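Local coordinates for iron binding protein FbpA (Mannheimia haemolytica, PDB 1Q35) that binds ferric iron in the periplasm as a solute-binding protein, probably handing it on to an uptake system, at residues Arg101-Tyr106 against Gly176-Gln181; Met203-Lys208 against Leu265-Pro270. All coordinates share one frame; numbering follows the deposited sequence.

Contact 1 (Arg-101 to Tyr-106 against Gly-176 to Gln-181) lies beside the iron site of the cleft, empty of iron here, and contact 2 (Met-203 to Lys-208 against Leu-265 to Pro-270) brings the His-267 side chain within about 4 Å of that of Tyr-198; their centres are about 13 Å apart. Helix 198-205 connects them: Asp-178 approaches Tyr-199 on it, and Met-203 and Asp-205 farther along belong to contact 2. The two contacts also touch directly. Arg-101 NH1 makes a 2.9 Å salt bridge to Glu-268 OE1, joining strand 96-108 to the residue just before its antiparallel neighbour, strand 269-270, while Arg-179 CG packs against Met-203 CG at 3.8 Å.

Contact 1 of 2, residues Arg101-Tyr106 against Gly176-Gln181; sequences RARVIY and GGDRDQ. With FMT (formic acid), chain D; FMT (formic acid), chain C.
Beside the iron-binding tyrosines of the cleft, Arg-103 on strand 96-108 reaches across to Asp-178 in a buried, two-pronged salt bridge. The guanidinium comes end-on: NH1 meets Asp-178 OD1 at 3.0 Å and NH2 meets Asp-178 OD2 at 2.8 Å. Both bonds are nearly straight and use the syn sides of the carboxylate oxygens, although the two flat groups are turned 30° against each other. With CG anti to the backbone N (chi1 -164°), the arginine runs out from the strand and bends once, at chi2, before its end reaches the aspartate. Further bonds hold the pair in place: Arg-103 NH1 also donates to Asn-143 OD1, and Asn-196 N donates to Asp-178 OD2. Tyr-142, which binds ferric iron in the iron-loaded protein, touches both partners. In this solute-binding fold the salt bridge ties a long strand of the central sheet to helix 178-187. Three N-H groups of segment 176-181 hold a formate, probably from the crystallisation liquor: Asp-178 N meets its O1 at 2.8 Å, whereas its O2 takes Arg-179 N at 2.9 Å and Arg-179 NE at 2.8 Å, the latter in the guanidinium plane. A second formate receives a bond from Arg-101 NH1 to its O2, 2.9 Å long.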
loop_
_atom_site.group_PDB
_atom_site.type_symbol
_atom_site.label_atom_id
_atom_site.label_comp_id
_atom_site.label_asym_id
_atom_site.label_seq_id
_atom_site.Cartn_x
_atom_site.Cartn_y
_atom_site.Cartn_z
ATOM N N ARG A 101 0.426 1.473 5.927
ATOM C CA ARG A 101 1.686 0.832 5.594
ATOM C C ARG A 101 2.653 1.932 5.201
ATOM O O ARG A 101 2.240 2.990 4.718
ATOM C CB ARG A 101 1.511 -0.187 4.462
ATOM C CG ARG A 101 0.818 0.336 3.222
ATOM C CD ARG A 101 -0.691 0.091 3.183
ATOM N NE ARG A 101 -1.052 -1.324 3.179
ATOM C CZ ARG A 101 -1.037 -2.145 2.115
ATOM N NH1 ARG A 101 -1.402 -3.400 2.277
ATOM N NH2 ARG A 101 -0.674 -1.748 0.906
ATOM N N ALA A 102 3.935 1.692 5.430
ATOM C CA ALA A 102 4.975 2.634 5.056
ATOM C C ALA A 102 5.708 2.119 3.825
ATOM O O ALA A 102 5.989 0.917 3.718
ATOM C CB ALA A 102 5.960 2.816 6.200
ATOM N N ARG A 103 6.036 3.009 2.894
ATOM C CA ARG A 103 6.910 2.633 1.789
ATOM C C ARG A 103 8.323 3.022 2.202
ATOM O O ARG A 103 8.677 4.197 2.255
ATOM C CB ARG A 103 6.471 3.266 0.467
ATOM C CG ARG A 103 7.094 2.611 -0.752
ATOM C CD ARG A 103 6.183 2.615 -1.981
ATOM N NE ARG A 103 6.741 1.819 -3.076
ATOM C CZ ARG A 103 6.730 0.486 -3.130
ATOM N NH1 ARG A 103 7.294 -0.140 -4.150
ATOM N NH2 ARG A 103 6.169 -0.229 -2.174
ATOM N N VAL A 104 9.097 2.008 2.567
ATOM C CA VAL A 104 10.384 2.178 3.223
ATOM C C VAL A 104 11.549 1.957 2.264
ATOM O O VAL A 104 11.353 1.610 1.101
ATOM C CB VAL A 104 10.494 1.219 4.434
ATOM C CG1 VAL A 104 9.363 1.492 5.422
ATOM C CG2 VAL A 104 10.479 -0.244 4.006
ATOM N N ILE A 105 12.756 2.188 2.772
ATOM C CA ILE A 105 13.982 1.872 2.056
ATOM C C ILE A 105 14.667 0.725 2.781
ATOM O O ILE A 105 15.010 0.838 3.957
ATOM C CB ILE A 105 14.923 3.090 1.963
ATOM C CG1 ILE A 105 14.230 4.237 1.226
ATOM C CG2 ILE A 105 16.226 2.694 1.258
ATOM C CD1 ILE A 105 15.005 5.527 1.211
ATOM N N TYR A 106 14.820 -0.396 2.083
ATOM C CA TYR A 106 15.592 -1.527 2.588
ATOM C C TYR A 106 17.042 -1.368 2.169
ATOM O O TYR A 106 17.316 -0.942 1.052
ATOM C CB TYR A 106 15.020 -2.839 2.045
ATOM C CG TYR A 106 13.626 -3.115 2.551
ATOM C CD1 TYR A 106 12.515 -3.038 1.714
ATOM C CD2 TYR A 106 13.415 -3.426 3.879
ATOM C CE1 TYR A 106 11.236 -3.282 2.201
ATOM C CE2 TYR A 106 12.139 -3.662 4.374
ATOM C CZ TYR A 106 11.057 -3.591 3.536
ATOM O OH TYR A 106 9.812 -3.833 4.070
ATOM N N GLY A 176 9.668 -7.797 -10.899
ATOM C CA GLY A 176 9.200 -8.420 -9.679
ATOM C C GLY A 176 8.406 -7.470 -8.799
ATOM O O GLY A 176 8.035 -6.373 -9.226
ATOM N N GLY A 177 8.135 -7.904 -7.575
ATOM C CA GLY A 177 7.445 -7.098 -6.586
ATOM C C GLY A 177 8.393 -6.597 -5.511
ATOM O O GLY A 177 9.615 -6.608 -5.675
ATOM N N ASP A 178 7.827 -6.151 -4.399
ATOM C CA ASP A 178 8.631 -5.563 -3.332
ATOM C C ASP A 178 9.565 -6.588 -2.675
ATOM O O ASP A 178 10.735 -6.289 -2.421
ATOM C CB ASP A 178 7.741 -4.933 -2.256
ATOM C CG ASP A 178 7.139 -3.605 -2.666
ATOM O OD1 ASP A 178 7.422 -3.091 -3.767
ATOM O OD2 ASP A 178 6.365 -3.018 -1.885
ATOM N N ARG A 179 9.053 -7.784 -2.387
ATOM C CA ARG A 179 9.883 -8.819 -1.754
ATOM C C ARG A 179 11.054 -9.216 -2.644
ATOM O O ARG A 179 12.157 -9.461 -2.154
ATOM C CB ARG A 179 9.057 -10.049 -1.391
ATOM C CG ARG A 179 8.046 -9.793 -0.280
ATOM C CD ARG A 179 7.017 -10.889 -0.131
ATOM N NE ARG A 179 6.185 -10.995 -1.328
ATOM C CZ ARG A 179 5.394 -12.022 -1.616
ATOM N NH1 ARG A 179 5.291 -13.054 -0.793
ATOM N NH2 ARG A 179 4.700 -12.012 -2.745
ATOM N N ASP A 180 10.823 -9.255 -3.951
ATOM C CA ASP A 180 11.862 -9.629 -4.900
ATOM C C ASP A 180 13.066 -8.693 -4.841
ATOM O O ASP A 180 14.195 -9.126 -5.070
ATOM C CB ASP A 180 11.331 -9.611 -6.338
ATOM C CG ASP A 180 10.411 -10.766 -6.645
ATOM O OD1 ASP A 180 10.652 -11.882 -6.146
ATOM O OD2 ASP A 180 9.424 -10.646 -7.397
ATOM N N GLN A 181 12.848 -7.414 -4.536
ATOM C CA GLN A 181 13.969 -6.481 -4.449
ATOM C C GLN A 181 14.844 -6.802 -3.247
ATOM O O GLN A 181 16.061 -6.608 -3.293
ATOM C CB GLN A 181 13.526 -5.014 -4.367
ATOM C CG GLN A 181 12.373 -4.600 -5.261
ATOM C CD GLN A 181 12.592 -4.951 -6.715
ATOM O OE1 GLN A 181 13.635 -4.646 -7.280
ATOM N NE2 GLN A 181 11.596 -5.578 -7.328
HETATM C C FMT D . 5.220 -8.166 -3.138
HETATM O O1 FMT D . 5.188 -7.018 -3.789
HETATM O O2 FMT D . 6.304 -8.688 -2.918
HETATM C C FMT C . -1.011 -6.239 -0.500
HETATM O O1 FMT C . -2.115 -6.971 -0.498
HETATM O O2 FMT C . -0.758 -5.543 0.466
#

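Contact 2 of 2, residues Met203-Lys208 against Leu265-Pro270; sequences MLDDEK and LNHEYP
Asp-205 and His-267 approach from opposite directions and meet through one short hydrogen bond, His-267 NE2 to Asp-205 OD2, 2.8 Å long with an N-H...O angle of 167°. From the imidazole the bond is well aimed, since OD2 lies in the ring plane at the edge. From the carboxylate it is less regular: the donor stands above the plane of the acid, and the two flat groups are inclined 60° to each other. Asp-205 CG lies anti to its own carbonyl carbon (chi1 -81°), which sends the carboxylate toward the histidine. The same OD2 also accepts a hydrogen bond from a water at 2.8 Å, and this water donates its other hydrogen to Leu-265 O, also at 2.8 Å. One oxygen of a solvent-exposed aspartate thus reaches a buried histidine directly and the carbonyl of Leu-265 through water. Across the ring, His-267 ND1 is hydrogen-bonded to Ser-278 OG, so both ring nitrogens have partners and the rotation of the imidazole is fixed. The His-267 side chain lies about 4 Å from that of Tyr-198, which binds ferric iron in the iron-loaded protein. The position of the ring depends on the backbone: His-267 is the first residue to leave helix 256-266 and has a positive phi, which turns the chain toward strand 269-270. Around this turn, Asn-266 ND2 donates to Glu-268 OE2 at 3.0 Å, and Arg-10 forms a salt bridge with the same oxygen. On the aspartate side the chain runs on through Asp-206, whose OD1 accepts Lys-208 N at 3.2 Å from above the carboxylate plane, an Asx turn. The contact joins helix 198-205 to the link between helix 256-266 and strand 269-270; helix 279-283 packs on Asp-205 through Ile-280 and on His-267 through Val-281.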
loop_
_atom_site.group_PDB
_atom_site.type_symbol
_atom_site.label_atom_id
_atom_site.label_comp_id
_atom_site.label_asym_id
_atom_site.label_seq_id
_atom_site.Cartn_x
_atom_site.Cartn_y
_atom_site.Cartn_z
ATOM N N MET A 203 8.190 -11.716 5.172
ATOM C CA MET A 203 9.379 -12.492 4.800
ATOM C C MET A 203 9.978 -13.186 6.020
ATOM O O MET A 203 10.346 -14.360 5.952
ATOM C CB MET A 203 10.421 -11.608 4.111
ATOM C CG MET A 203 10.025 -11.208 2.701
ATOM S SD MET A 203 11.276 -10.246 1.822
ATOM C CE MET A 203 11.241 -8.695 2.732
ATOM N N LEU A 204 10.052 -12.483 7.144
ATOM C CA LEU A 204 10.589 -13.069 8.372
ATOM C C LEU A 204 9.778 -14.282 8.839
ATOM O O LEU A 204 10.344 -15.221 9.403
ATOM C CB LEU A 204 10.656 -12.029 9.490
ATOM C CG LEU A 204 11.768 -10.986 9.362
ATOM C CD1 LEU A 204 11.565 -9.844 10.349
ATOM C CD2 LEU A 204 13.138 -11.636 9.557
ATOM N N ASP A 205 8.467 -14.265 8.591
ATOM C CA ASP A 205 7.566 -15.348 8.999
ATOM C C ASP A 205 7.611 -16.555 8.058
ATOM O O ASP A 205 7.065 -17.610 8.382
ATOM C CB ASP A 205 6.112 -14.850 9.048
ATOM C CG ASP A 205 5.768 -14.092 10.315
ATOM O OD1 ASP A 205 6.581 -14.009 11.264
ATOM O OD2 ASP A 205 4.649 -13.546 10.446
ATOM N N ASP A 206 8.219 -16.389 6.886
ATOM C CA ASP A 206 8.247 -17.414 5.845
ATOM C C ASP A 206 9.604 -18.113 5.852
ATOM O O ASP A 206 10.636 -17.463 5.746
ATOM C CB ASP A 206 7.992 -16.759 4.481
ATOM C CG ASP A 206 7.600 -17.755 3.400
ATOM O OD1 ASP A 206 8.074 -18.908 3.433
ATOM O OD2 ASP A 206 6.832 -17.462 2.462
ATOM N N GLU A 207 9.605 -19.436 5.972
ATOM C CA GLU A 207 10.849 -20.205 6.029
ATOM C C GLU A 207 11.735 -19.987 4.801
ATOM O O GLU A 207 12.959 -19.956 4.915
ATOM C CB GLU A 207 10.544 -21.697 6.195
ATOM C CG GLU A 207 10.026 -22.062 7.575
ATOM C CD GLU A 207 9.601 -23.516 7.675
ATOM O OE1 GLU A 207 10.151 -24.241 8.533
ATOM O OE2 GLU A 207 8.715 -23.938 6.901
ATOM N N LYS A 208 11.106 -19.827 3.640
ATOM C CA LYS A 208 11.813 -19.660 2.374
ATOM C C LYS A 208 12.325 -18.236 2.126
ATOM O O LYS A 208 13.237 -18.051 1.323
ATOM C CB LYS A 208 10.918 -20.086 1.227
ATOM N N LEU A 265 -0.840 -11.048 11.662
ATOM C CA LEU A 265 -0.647 -11.883 10.481
ATOM C C LEU A 265 -0.011 -11.131 9.318
ATOM O O LEU A 265 0.817 -11.684 8.602
ATOM C CB LEU A 265 -1.974 -12.485 10.014
ATOM C CG LEU A 265 -2.736 -13.353 11.015
ATOM C CD1 LEU A 265 -3.978 -13.942 10.360
ATOM C CD2 LEU A 265 -1.854 -14.459 11.584
ATOM N N ASN A 266 -0.418 -9.886 9.106
ATOM C CA ASN A 266 0.070 -9.123 7.963
ATOM C C ASN A 266 1.228 -8.182 8.283
ATOM O O ASN A 266 1.869 -7.699 7.360
ATOM C CB ASN A 266 -1.051 -8.291 7.336
ATOM C CG ASN A 266 -2.054 -9.119 6.556
ATOM O OD1 ASN A 266 -2.066 -10.353 6.613
ATOM N ND2 ASN A 266 -2.920 -8.428 5.818
ATOM N N HIS A 267 1.471 -7.893 9.561
ATOM C CA HIS A 267 2.518 -6.941 9.964
ATOM C C HIS A 267 2.273 -5.533 9.430
ATOM O O HIS A 267 3.213 -4.794 9.139
ATOM C CB HIS A 267 3.900 -7.477 9.598
ATOM C CG HIS A 267 4.200 -8.761 10.287
ATOM N ND1 HIS A 267 4.469 -8.822 11.637
ATOM C CD2 HIS A 267 4.188 -10.036 9.842
ATOM C CE1 HIS A 267 4.649 -10.082 11.983
ATOM N NE2 HIS A 267 4.486 -10.839 10.914
ATOM N N GLU A 268 0.991 -5.173 9.339
ATOM C CA GLU A 268 0.566 -3.834 8.970
ATOM C C GLU A 268 0.233 -3.041 10.223
ATOM O O GLU A 268 0.155 -3.587 11.322
ATOM C CB GLU A 268 -0.647 -3.897 8.044
ATOM C CG GLU A 268 -0.329 -4.464 6.677
ATOM C CD GLU A 268 -1.542 -4.499 5.787
ATOM O OE1 GLU A 268 -1.827 -3.477 5.120
ATOM O OE2 GLU A 268 -2.215 -5.546 5.766
ATOM N N TYR A 269 0.061 -1.738 10.056
ATOM C CA TYR A 269 -0.349 -0.879 11.157
ATOM C C TYR A 269 -1.876 -0.801 11.186
ATOM O O TYR A 269 -2.477 -0.328 10.231
ATOM C CB TYR A 269 0.246 0.523 11.001
ATOM C CG TYR A 269 1.761 0.518 11.025
ATOM C CD1 TYR A 269 2.505 0.691 9.864
ATOM C CD2 TYR A 269 2.453 0.320 12.223
ATOM C CE1 TYR A 269 3.903 0.667 9.890
ATOM C CE2 TYR A 269 3.847 0.298 12.259
ATOM C CZ TYR A 269 4.562 0.469 11.092
ATOM O OH TYR A 269 5.941 0.441 11.111
ATOM N N PRO A 270 -2.528 -1.269 12.252
ATOM C CA PRO A 270 -3.983 -1.103 12.346
ATOM C C PRO A 270 -4.369 0.366 12.315
ATOM O O PRO A 270 -3.609 1.207 12.786
ATOM C CB PRO A 270 -4.332 -1.703 13.714
ATOM C CG PRO A 270 -3.193 -2.547 14.079
ATOM C CD PRO A 270 -1.976 -1.975 13.420
HETATM O O HOH W 1 2.654 -13.733 8.554
#